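PDB 6KIA: enoyl-acyl carrier protein reductase from Uncultured bacterium, which probably catalyses the NADH-dependent reduction of enoyl-acyl carrier protein in fatty acid synthesis and is linked to triclosan resistance. Local coordinates for residues F16-E27 and A44-G54; L105-Q114 and L187-L197. All coordinates share one frame; numbering follows the deposited sequence.

Contact 1 (F16-E27 and A44-G54); sequences FRKGDVFVLFGE and AGMTIVGITVG. With NAI (1,4-dihydronicotinamide adenine dinucleotide), chain D.
Strands 21-25 and 47-56 run parallel as the two strands of a beta-alpha-beta unit, joined through helix 34-43, in the Rossmann-type sheet that binds NADH. Along the middle of the pairing the backbone alternates regularly: Phe-22 N donates to Thr-47 O at 2.8 Å, and Phe-22 O in turn accepts from Val-49 N at 2.9 Å. Toward the cofactor the strands part, and the bond from Ile-51 N to Leu-24 O stretches to 3.3 Å. Branched Val-21 and Val-49 suit the extended backbone and meet on one face, CG1 to CG2. Phe-22 and Ile-48 lie on the other face, against helix 34-43.

Before the strands, Met-46 bends at its last torsion (chi3 80°), bringing CE to 3.5 Å from Phe-16 CD1 while the sulfur lies obliquely to the ring, a Met-aromatic contact. Unbranched and flexible, the thioether fits between Phe-16 and the start of strand 21-25.

At the cofactor end Gly-26, which has no side chain, lets the ribose O3B lie close to its backbone. The backbone of Glu-27 holds the adenosine ribose: its N donates to O2B of the NADH, and its O accepts from O3B at 2.7 Å. The extended side chain turns instead to segment 44-54, where OE2 takes bonds from Thr-52 OG1 and Val-53 N. The hydroxyl arrives nearly in line with the C-O bond, whereas Val-53 N, 3.0 Å from Glu-27 OE2, comes from above the carboxylate plane. Val-53 CG1 meanwhile rests 3.5 Å from adenine C2A.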
loop_
_atom_site.group_PDB
_atom_site.type_symbol
_atom_site.label_atom_id
_atom_site.label_comp_id
_atom_site.label_asym_id
_atom_site.label_seq_id
_atom_site.Cartn_x
_atom_site.Cartn_y
_atom_site.Cartn_z
ATOM N N PHE A 16 -17.457 14.346 -8.732
ATOM C CA PHE A 16 -16.285 15.090 -9.175
ATOM C C PHE A 16 -16.377 15.491 -10.647
ATOM O O PHE A 16 -16.850 14.728 -11.507
ATOM C CB PHE A 16 -15.000 14.286 -8.895
ATOM C CG PHE A 16 -14.814 13.956 -7.432
ATOM C CD1 PHE A 16 -14.368 14.928 -6.546
ATOM C CD2 PHE A 16 -15.094 12.677 -6.942
ATOM C CE1 PHE A 16 -14.218 14.647 -5.193
ATOM C CE2 PHE A 16 -14.944 12.393 -5.568
ATOM C CZ PHE A 16 -14.496 13.398 -4.707
ATOM N N ARG A 17 -15.942 16.716 -10.918
ATOM C CA ARG A 17 -16.105 17.334 -12.229
ATOM C C ARG A 17 -14.882 18.188 -12.538
ATOM O O ARG A 17 -14.038 18.384 -11.670
ATOM C CB ARG A 17 -17.378 18.194 -12.249
ATOM C CG ARG A 17 -18.324 17.882 -13.390
ATOM C CD ARG A 17 -19.774 18.145 -13.006
ATOM N NE ARG A 17 -20.562 16.911 -12.992
ATOM C CZ ARG A 17 -21.066 16.361 -11.890
ATOM N NH1 ARG A 17 -20.885 16.949 -10.712
ATOM N NH2 ARG A 17 -21.760 15.234 -11.962
ATOM N N LYS A 18 -14.799 18.706 -13.763
ATOM C CA LYS A 18 -13.839 19.763 -14.096
ATOM C C LYS A 18 -13.802 20.874 -13.042
ATOM O O LYS A 18 -14.849 21.390 -12.648
ATOM C CB LYS A 18 -14.198 20.377 -15.454
ATOM C CG LYS A 18 -13.081 21.162 -16.126
ATOM C CD LYS A 18 -13.636 21.976 -17.289
ATOM C CE LYS A 18 -14.835 22.811 -16.853
ATOM N NZ LYS A 18 -15.497 23.493 -18.002
ATOM N N GLY A 19 -12.595 21.232 -12.599
ATOM C CA GLY A 19 -12.421 22.277 -11.612
ATOM C C GLY A 19 -12.177 21.737 -10.217
ATOM O O GLY A 19 -11.571 22.424 -9.379
ATOM N N ASP A 20 -12.677 20.531 -9.954
ATOM C CA ASP A 20 -12.411 19.863 -8.683
ATOM C C ASP A 20 -10.964 19.388 -8.683
ATOM O O ASP A 20 -10.384 19.183 -9.745
ATOM C CB ASP A 20 -13.382 18.707 -8.461
ATOM C CG ASP A 20 -14.816 19.186 -8.315
ATOM O OD1 ASP A 20 -15.020 20.348 -7.879
ATOM O OD2 ASP A 20 -15.733 18.420 -8.661
ATOM N N VAL A 21 -10.373 19.235 -7.499
ATOM C CA VAL A 21 -8.928 19.048 -7.403
ATOM C C VAL A 21 -8.593 17.730 -6.721
ATOM O O VAL A 21 -9.107 17.429 -5.652
ATOM C CB VAL A 21 -8.263 20.190 -6.615
ATOM C CG1 VAL A 21 -6.744 20.017 -6.537
ATOM C CG2 VAL A 21 -8.595 21.540 -7.289
ATOM N N PHE A 22 -7.751 16.946 -7.378
ATOM C CA PHE A 22 -7.290 15.675 -6.845
ATOM C C PHE A 22 -5.851 15.818 -6.383
ATOM O O PHE A 22 -4.988 16.228 -7.162
ATOM C CB PHE A 22 -7.407 14.577 -7.908
ATOM C CG PHE A 22 -6.930 13.225 -7.442
ATOM C CD1 PHE A 22 -5.601 12.863 -7.571
ATOM C CD2 PHE A 22 -7.826 12.308 -6.908
ATOM C CE1 PHE A 22 -5.159 11.600 -7.146
ATOM C CE2 PHE A 22 -7.408 11.048 -6.496
ATOM C CZ PHE A 22 -6.070 10.695 -6.612
ATOM N N VAL A 23 -5.587 15.490 -5.116
ATOM C CA VAL A 23 -4.262 15.673 -4.559
ATOM C C VAL A 23 -3.655 14.326 -4.209
ATOM O O VAL A 23 -4.185 13.619 -3.364
ATOM C CB VAL A 23 -4.278 16.554 -3.306
ATOM C CG1 VAL A 23 -2.846 16.766 -2.795
ATOM C CG2 VAL A 23 -4.921 17.903 -3.619
ATOM N N LEU A 24 -2.558 13.979 -4.872
ATOM C CA LEU A 24 -1.860 12.729 -4.588
ATOM C C LEU A 24 -0.884 12.952 -3.456
ATOM O O LEU A 24 0.130 13.627 -3.628
ATOM C CB LEU A 24 -1.150 12.188 -5.834
ATOM C CG LEU A 24 -0.588 10.765 -5.642
ATOM C CD1 LEU A 24 -1.716 9.741 -5.412
ATOM C CD2 LEU A 24 0.331 10.362 -6.791
ATOM N N PHE A 25 -1.214 12.403 -2.288
ATOM C CA PHE A 25 -0.398 12.593 -1.097
ATOM C C PHE A 25 0.550 11.393 -0.943
ATOM O O PHE A 25 0.326 10.487 -0.131
ATOM C CB PHE A 25 -1.287 12.799 0.139
ATOM C CG PHE A 25 -0.550 13.412 1.315
ATOM C CD1 PHE A 25 -0.301 14.783 1.353
ATOM C CD2 PHE A 25 -0.066 12.617 2.341
ATOM C CE1 PHE A 25 0.383 15.350 2.411
ATOM C CE2 PHE A 25 0.625 13.191 3.426
ATOM C CZ PHE A 25 0.847 14.553 3.455
ATOM N N GLY A 26 1.582 11.407 -1.787
ATOM C CA GLY A 26 2.525 10.314 -1.979
ATOM C C GLY A 26 3.081 10.447 -3.387
ATOM O O GLY A 26 2.566 11.249 -4.174
ATOM N N GLU A 27 4.114 9.668 -3.723
ATOM C CA GLU A 27 4.668 9.713 -5.077
ATOM C C GLU A 27 4.152 8.557 -5.918
ATOM O O GLU A 27 3.851 7.484 -5.398
ATOM C CB GLU A 27 6.204 9.701 -5.051
ATOM C CG GLU A 27 6.804 10.942 -4.389
ATOM C CD GLU A 27 8.310 11.026 -4.537
ATOM O OE1 GLU A 27 8.981 9.965 -4.601
ATOM O OE2 GLU A 27 8.818 12.163 -4.649
ATOM N N ALA A 44 -12.088 11.928 -15.155
ATOM C CA ALA A 44 -13.251 12.690 -14.701
ATOM C C ALA A 44 -13.034 14.183 -14.936
ATOM O O ALA A 44 -13.940 14.981 -14.726
ATOM C CB ALA A 44 -13.542 12.422 -13.225
ATOM N N GLY A 45 -11.836 14.552 -15.379
ATOM C CA GLY A 45 -11.539 15.944 -15.694
ATOM C C GLY A 45 -11.063 16.770 -14.512
ATOM O O GLY A 45 -11.082 18.001 -14.542
ATOM N N MET A 46 -10.600 16.096 -13.465
ATOM C CA MET A 46 -10.096 16.804 -12.292
ATOM C C MET A 46 -8.714 17.380 -12.545
ATOM O O MET A 46 -7.924 16.859 -13.337
ATOM C CB MET A 46 -10.033 15.870 -11.079
ATOM C CG MET A 46 -11.386 15.358 -10.673
ATOM S SD MET A 46 -11.276 14.272 -9.222
ATOM C CE MET A 46 -11.153 15.468 -7.871
ATOM N N THR A 47 -8.448 18.491 -11.884
ATOM C CA THR A 47 -7.100 19.011 -11.780
ATOM C C THR A 47 -6.253 18.147 -10.863
ATOM O O THR A 47 -6.637 17.873 -9.731
ATOM C CB THR A 47 -7.107 20.425 -11.247
ATOM O OG1 THR A 47 -7.912 21.225 -12.119
ATOM C CG2 THR A 47 -5.694 20.983 -11.211
ATOM N N ILE A 48 -5.118 17.701 -11.383
ATOM C CA ILE A 48 -4.230 16.790 -10.674
ATOM C C ILE A 48 -3.082 17.569 -10.040
ATOM O O ILE A 48 -2.370 18.317 -10.713
ATOM C CB ILE A 48 -3.646 15.698 -11.617
ATOM C CG1 ILE A 48 -4.742 14.995 -12.450
ATOM C CG2 ILE A 48 -2.757 14.735 -10.838
ATOM C CD1 ILE A 48 -5.860 14.286 -11.651
ATOM N N VAL A 49 -2.922 17.413 -8.731
ATOM C CA VAL A 49 -1.817 18.013 -7.996
ATOM C C VAL A 49 -1.168 16.913 -7.152
ATOM O O VAL A 49 -1.827 15.950 -6.764
ATOM C CB VAL A 49 -2.295 19.204 -7.122
ATOM C CG1 VAL A 49 -1.132 19.841 -6.351
ATOM C CG2 VAL A 49 -2.963 20.240 -8.012
ATOM N N GLY A 50 0.140 17.001 -6.943
ATOM C CA GLY A 50 0.825 16.051 -6.091
ATOM C C GLY A 50 1.953 16.631 -5.261
ATOM O O GLY A 50 2.392 17.775 -5.445
ATOM N N ILE A 51 2.447 15.821 -4.331
ATOM C CA ILE A 51 3.596 16.178 -3.522
ATOM C C ILE A 51 4.848 15.468 -4.020
ATOM O O ILE A 51 4.780 14.571 -4.873
ATOM C CB ILE A 51 3.351 15.852 -2.016
ATOM C CG1 ILE A 51 3.113 14.357 -1.764
ATOM C CG2 ILE A 51 2.122 16.611 -1.510
ATOM C CD1 ILE A 51 4.360 13.513 -1.536
ATOM N N THR A 52 5.991 15.869 -3.485
ATOM C CA THR A 52 7.241 15.147 -3.717
ATOM C C THR A 52 7.867 14.893 -2.349
ATOM O O THR A 52 7.617 15.646 -1.404
ATOM C CB THR A 52 8.212 15.950 -4.631
ATOM O OG1 THR A 52 9.471 15.272 -4.737
ATOM C CG2 THR A 52 8.463 17.323 -4.056
ATOM N N VAL A 53 8.655 13.834 -2.222
ATOM C CA VAL A 53 9.385 13.637 -0.977
ATOM C C VAL A 53 10.738 14.340 -1.047
ATOM O O VAL A 53 11.487 14.370 -0.073
ATOM C CB VAL A 53 9.588 12.144 -0.656
ATOM C CG1 VAL A 53 8.239 11.473 -0.433
ATOM C CG2 VAL A 53 10.388 11.455 -1.766
ATOM N N GLY A 54 11.039 14.924 -2.203
ATOM C CA GLY A 54 12.305 15.613 -2.397
ATOM C C GLY A 54 13.426 14.617 -2.620
ATOM O O GLY A 54 13.170 13.446 -2.896
HETATM P PA NAI D . 4.697 2.074 -4.174
HETATM O O1A NAI D . 4.375 2.434 -5.592
HETATM O O2A NAI D . 6.155 1.820 -3.843
HETATM O O5B NAI D . 4.080 3.213 -3.252
HETATM C C5B NAI D . 4.702 3.537 -2.025
HETATM C C4B NAI D . 4.135 4.951 -1.692
HETATM O O4B NAI D . 4.685 5.285 -0.280
HETATM C C3B NAI D . 4.550 5.862 -2.497
HETATM O O3B NAI D . 3.489 6.851 -2.822
HETATM C C2B NAI D . 5.794 6.600 -1.695
HETATM O O2B NAI D . 6.046 7.924 -2.295
HETATM C C1B NAI D . 5.384 6.635 -0.475
HETATM N N9A NAI D . 6.508 6.551 0.481
HETATM C C8A NAI D . 7.407 5.604 0.800
HETATM N N7A NAI D . 8.206 6.095 1.745
HETATM C C5A NAI D . 7.794 7.356 2.022
HETATM C C6A NAI D . 8.330 8.253 2.933
HETATM N N6A NAI D . 9.429 8.189 3.856
HETATM N N1A NAI D . 7.760 9.465 3.040
HETATM C C2A NAI D . 6.686 9.794 2.255
HETATM N N3A NAI D . 6.152 8.894 1.347
HETATM C C4A NAI D . 6.737 7.661 1.243
HETATM O O3 NAI D . 3.904 0.698 -3.712
HETATM P PN NAI D . 2.341 0.475 -3.380
HETATM O O1N NAI D . 1.495 0.878 -4.547
HETATM O O2N NAI D . 2.264 -1.007 -3.047
HETATM O O5D NAI D . 2.000 1.364 -2.100
HETATM C C5D NAI D . 0.954 2.321 -2.120
HETATM C C4D NAI D . 0.006 2.005 -0.942
HETATM O O4D NAI D . -0.627 0.878 -1.201
HETATM C C3D NAI D . 0.801 1.743 0.336
HETATM O O3D NAI D . 0.283 2.432 1.423
HETATM C C2D NAI D . 0.571 0.228 0.533
HETATM O O2D NAI D . 0.834 -0.121 1.938
HETATM C C1D NAI D . -0.663 0.044 0.142
HETATM N N1N NAI D . -0.979 -1.348 -0.174
HETATM C C2N NAI D . -0.121 -2.145 -0.902
HETATM C C3N NAI D . -0.441 -3.491 -1.126
HETATM C C7N NAI D . 0.470 -4.391 -1.958
HETATM O O7N NAI D . 0.369 -5.613 -1.897
HETATM N N7N NAI D . 1.431 -3.790 -2.813
HETATM C C4N NAI D . -1.621 -4.046 -0.651
HETATM C C5N NAI D . -2.508 -3.214 0.041
HETATM C C6N NAI D . -2.178 -1.876 0.278
HETATM O O HOH W 1 -16.658 14.052 -14.027
HETATM O O HOH W 2 -10.021 20.442 -13.828
HETATM O O HOH W 3 2.908 13.171 -6.277
HETATM O O HOH W 4 6.697 13.637 -6.964
HETATM O O HOH W 5 11.390 12.550 -5.055
#

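Contact 2 (L105-Q114 and L187-L197); sequences LADMTLKSWQ and LSSSALLNSDL
A chi1 of 70° sets Trp-113 CG between its own backbone N and carbonyl carbon, and from there the indole reaches across to the helical segment 187-197; Leu-197, with CG anti to its N (chi1 176°), extends to meet it. The contact is loop-to-helix packing that joins the loop after helix 101-105 to the junction of helices 189-194 and 196-219. The broad, flat indole suits this place because its benzene-ring rim can touch several residues at once. Leu-187 CD2 approaches the rim near the ring plane, 3.8 Å from Trp-113 CZ2, and Ser-195 OG lies in plane at 3.5 Å from Trp-113 CZ3. Gln-114 CG lies 3.2 Å above one face of the Trp-113 ring, offset toward its rim. Leu-197 CD2 comes obliquely to Trp-113 CE3, while CD1, its other branch, packs 3.6 Å from Leu-105 CD2.

Ser-195 is the N-cap of helix 196-219, and its small hydroxyl has two roles: it accepts from Gly-198 N and donates to Leu-192 O at 2.6 Å, tying the end of one helix to the start of the next.

No direct hydrogen bond crosses the contact; three waters bridge it. One accepts from Leu-197 N and lies within bonding distance of Trp-113 O; another is placed likewise between Asp-196 N and Gln-114 O. The third donates to Gln-114 OE1 at 3.0 Å and to Ala-191 O at 2.6 Å.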
loop_
_atom_site.group_PDB
_atom_site.type_symbol
_atom_site.label_atom_id
_atom_site.label_comp_id
_atom_site.label_asym_id
_atom_site.label_seq_id
_atom_site.Cartn_x
_atom_site.Cartn_y
_atom_site.Cartn_z
ATOM N N LEU A 105 22.387 2.923 14.213
ATOM C CA LEU A 105 22.370 1.531 13.760
ATOM C C LEU A 105 23.694 1.087 13.128
ATOM O O LEU A 105 23.907 -0.107 12.884
ATOM C CB LEU A 105 21.245 1.309 12.753
ATOM C CG LEU A 105 19.821 1.583 13.223
ATOM C CD1 LEU A 105 18.809 1.272 12.107
ATOM C CD2 LEU A 105 19.519 0.781 14.472
ATOM N N ALA A 106 24.586 2.046 12.893
ATOM C CA ALA A 106 25.770 1.836 12.059
ATOM C C ALA A 106 26.729 0.740 12.518
ATOM O O ALA A 106 27.410 0.132 11.690
ATOM C CB ALA A 106 26.538 3.146 11.928
ATOM N N ASP A 107 26.790 0.468 13.817
ATOM C CA ASP A 107 27.770 -0.506 14.283
ATOM C C ASP A 107 27.128 -1.821 14.721
ATOM O O ASP A 107 27.787 -2.675 15.319
ATOM C CB ASP A 107 28.620 0.096 15.403
ATOM C CG ASP A 107 29.627 1.112 14.880
ATOM O OD1 ASP A 107 30.414 0.755 13.975
ATOM O OD2 ASP A 107 29.629 2.264 15.367
ATOM N N MET A 108 25.852 -2.000 14.376
ATOM C CA MET A 108 25.201 -3.301 14.531
ATOM C C MET A 108 25.756 -4.265 13.493
ATOM O O MET A 108 25.951 -3.895 12.340
ATOM C CB MET A 108 23.680 -3.193 14.373
ATOM C CG MET A 108 23.003 -2.370 15.443
ATOM S SD MET A 108 21.215 -2.609 15.434
ATOM C CE MET A 108 20.757 -1.663 16.894
ATOM N N THR A 109 26.005 -5.501 13.905
ATOM C CA THR A 109 26.506 -6.524 12.999
ATOM C C THR A 109 25.542 -7.688 12.986
ATOM O O THR A 109 24.574 -7.701 13.748
ATOM C CB THR A 109 27.904 -7.035 13.412
ATOM O OG1 THR A 109 27.793 -7.838 14.597
ATOM C CG2 THR A 109 28.854 -5.871 13.670
ATOM N N LEU A 110 25.794 -8.662 12.118
ATOM C CA LEU A 110 24.929 -9.826 12.050
ATOM C C LEU A 110 24.950 -10.610 13.353
ATOM O O LEU A 110 23.941 -11.200 13.733
ATOM C CB LEU A 110 25.341 -10.731 10.889
ATOM C CG LEU A 110 24.926 -10.188 9.523
ATOM C CD1 LEU A 110 25.513 -11.048 8.412
ATOM C CD2 LEU A 110 23.408 -10.108 9.420
ATOM N N LYS A 111 26.091 -10.615 14.035
ATOM C CA LYS A 111 26.173 -11.252 15.350
ATOM C C LYS A 111 25.578 -10.422 16.493
ATOM O O LYS A 111 25.131 -10.985 17.496
ATOM C CB LYS A 111 27.617 -11.637 15.689
ATOM C CG LYS A 111 27.919 -13.098 15.365
ATOM C CD LYS A 111 29.398 -13.442 15.434
ATOM C CE LYS A 111 29.588 -14.956 15.576
ATOM N NZ LYS A 111 29.043 -15.739 14.431
ATOM N N SER A 112 25.597 -9.098 16.378
ATOM C CA SER A 112 25.308 -8.269 17.548
ATOM C C SER A 112 23.890 -7.704 17.567
ATOM O O SER A 112 23.391 -7.335 18.628
ATOM C CB SER A 112 26.315 -7.119 17.656
ATOM O OG SER A 112 26.030 -6.061 16.763
ATOM N N TRP A 113 23.235 -7.639 16.410
ATOM C CA TRP A 113 22.029 -6.818 16.293
ATOM C C TRP A 113 20.866 -7.246 17.199
ATOM O O TRP A 113 20.107 -6.391 17.652
ATOM C CB TRP A 113 21.542 -6.777 14.837
ATOM C CG TRP A 113 20.968 -8.057 14.333
ATOM C CD1 TRP A 113 21.634 -9.049 13.679
ATOM C CD2 TRP A 113 19.600 -8.480 14.421
ATOM N NE1 TRP A 113 20.770 -10.072 13.368
ATOM C CE2 TRP A 113 19.513 -9.746 13.808
ATOM C CE3 TRP A 113 18.435 -7.910 14.957
ATOM C CZ2 TRP A 113 18.317 -10.452 13.721
ATOM C CZ3 TRP A 113 17.258 -8.616 14.879
ATOM C CH2 TRP A 113 17.199 -9.870 14.254
ATOM N N GLN A 114 20.724 -8.539 17.492
ATOM C CA GLN A 114 19.561 -8.988 18.268
ATOM C C GLN A 114 19.670 -8.535 19.716
ATOM O O GLN A 114 18.655 -8.368 20.406
ATOM C CB GLN A 114 19.410 -10.509 18.244
ATOM C CG GLN A 114 18.770 -11.065 17.006
ATOM C CD GLN A 114 18.176 -12.446 17.216
ATOM O OE1 GLN A 114 17.336 -12.652 18.089
ATOM N NE2 GLN A 114 18.628 -13.406 16.417
ATOM N N LEU A 187 14.536 -17.112 9.840
ATOM C CA LEU A 187 14.590 -16.221 10.995
ATOM C C LEU A 187 13.180 -15.711 11.252
ATOM O O LEU A 187 12.550 -15.183 10.346
ATOM C CB LEU A 187 15.543 -15.058 10.737
ATOM C CG LEU A 187 15.815 -14.089 11.887
ATOM C CD1 LEU A 187 16.359 -14.811 13.105
ATOM C CD2 LEU A 187 16.784 -13.021 11.407
ATOM N N SER A 188 12.677 -15.886 12.471
ATOM C CA SER A 188 11.289 -15.528 12.736
ATOM C C SER A 188 11.118 -14.018 12.802
ATOM O O SER A 188 12.037 -13.297 13.204
ATOM C CB SER A 188 10.789 -16.170 14.031
ATOM O OG SER A 188 11.083 -15.355 15.154
ATOM N N SER A 189 9.929 -13.564 12.416
ATOM C CA SER A 189 9.557 -12.155 12.491
ATOM C C SER A 189 9.725 -11.617 13.915
ATOM O O SER A 189 10.147 -10.467 14.126
ATOM C CB SER A 189 8.118 -11.970 12.021
ATOM O OG SER A 189 7.243 -12.836 12.733
ATOM N N SER A 190 9.419 -12.478 14.882
ATOM C CA SER A 190 9.521 -12.151 16.300
ATOM C C SER A 190 10.937 -11.769 16.707
ATOM O O SER A 190 11.123 -10.910 17.575
ATOM C CB SER A 190 9.031 -13.323 17.146
ATOM O OG SER A 190 7.619 -13.401 17.082
ATOM N N ALA A 191 11.931 -12.417 16.105
ATOM C CA ALA A 191 13.332 -12.102 16.399
ATOM C C ALA A 191 13.645 -10.642 16.054
ATOM O O ALA A 191 14.330 -9.933 16.803
ATOM C CB ALA A 191 14.269 -13.051 15.643
ATOM N N LEU A 192 13.141 -10.184 14.911
ATOM C CA LEU A 192 13.314 -8.787 14.553
ATOM C C LEU A 192 12.525 -7.885 15.491
ATOM O O LEU A 192 13.050 -6.901 16.026
ATOM C CB LEU A 192 12.859 -8.529 13.109
ATOM C CG LEU A 192 12.918 -7.066 12.667
ATOM C CD1 LEU A 192 14.330 -6.525 12.737
ATOM C CD2 LEU A 192 12.325 -6.889 11.256
ATOM N N LEU A 193 11.243 -8.197 15.659
ATOM C CA LEU A 193 10.356 -7.267 16.362
ATOM C C LEU A 193 10.703 -7.120 17.853
ATOM O O LEU A 193 10.427 -6.079 18.452
ATOM C CB LEU A 193 8.892 -7.684 16.185
ATOM C CG LEU A 193 8.327 -7.569 14.760
ATOM C CD1 LEU A 193 6.820 -7.410 14.791
ATOM C CD2 LEU A 193 8.965 -6.420 13.978
ATOM N N ASN A 194 11.310 -8.143 18.450
ATOM C CA ASN A 194 11.689 -8.054 19.864
ATOM C C ASN A 194 13.010 -7.327 20.097
ATOM O O ASN A 194 13.319 -6.909 21.223
ATOM C CB ASN A 194 11.771 -9.443 20.489
ATOM C CG ASN A 194 10.431 -10.146 20.542
ATOM O OD1 ASN A 194 9.383 -9.506 20.623
ATOM N ND2 ASN A 194 10.460 -11.477 20.506
ATOM N N SER A 195 13.804 -7.171 19.048
ATOM C CA SER A 195 15.050 -6.426 19.175
ATOM C C SER A 195 14.794 -4.908 19.210
ATOM O O SER A 195 13.732 -4.449 18.783
ATOM C CB SER A 195 15.996 -6.766 18.025
ATOM O OG SER A 195 15.492 -6.246 16.797
ATOM N N ASP A 196 15.754 -4.139 19.713
ATOM C CA ASP A 196 15.621 -2.681 19.683
ATOM C C ASP A 196 15.583 -2.189 18.238
ATOM O O ASP A 196 14.850 -1.251 17.922
ATOM C CB ASP A 196 16.742 -1.995 20.465
ATOM C CG ASP A 196 16.426 -1.868 21.941
ATOM O OD1 ASP A 196 15.492 -2.551 22.417
ATOM O OD2 ASP A 196 17.098 -1.062 22.618
ATOM N N LEU A 197 16.350 -2.838 17.360
ATOM C CA LEU A 197 16.272 -2.531 15.921
ATOM C C LEU A 197 14.826 -2.599 15.396
ATOM O O LEU A 197 14.343 -1.658 14.744
ATOM C CB LEU A 197 17.144 -3.495 15.119
ATOM C CG LEU A 197 17.072 -3.339 13.600
ATOM C CD1 LEU A 197 17.642 -2.001 13.201
ATOM C CD2 LEU A 197 17.799 -4.513 12.895
HETATM O O HOH W 6 18.757 -4.236 18.267
HETATM O O HOH W 7 17.940 -5.620 21.067
HETATM O O HOH W 8 15.278 -10.767 19.100
#

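How the contacts relate
Contacts 1 and 2 lie on opposite sides of the chain's centre, their centres about 40 Å apart, and share no secondary-structure element. Both are largely buried, but contact 1 belongs to the central sheet and runs up to the cofactor, whereas contact 2 packs a loop against helices farther from the centre. Their chemistry follows: both use bridging waters, but only contact 1 has direct hydrogen bonds across it, while contact 2 relies on aromatic and aliphatic packing. Contact 1 also buries more than twice the surface, 909 against 413 Å². Leu-145 of helix 120-146 touches Val-23 and Val-49, and the same helix follows the loop of contact 2 in the chain.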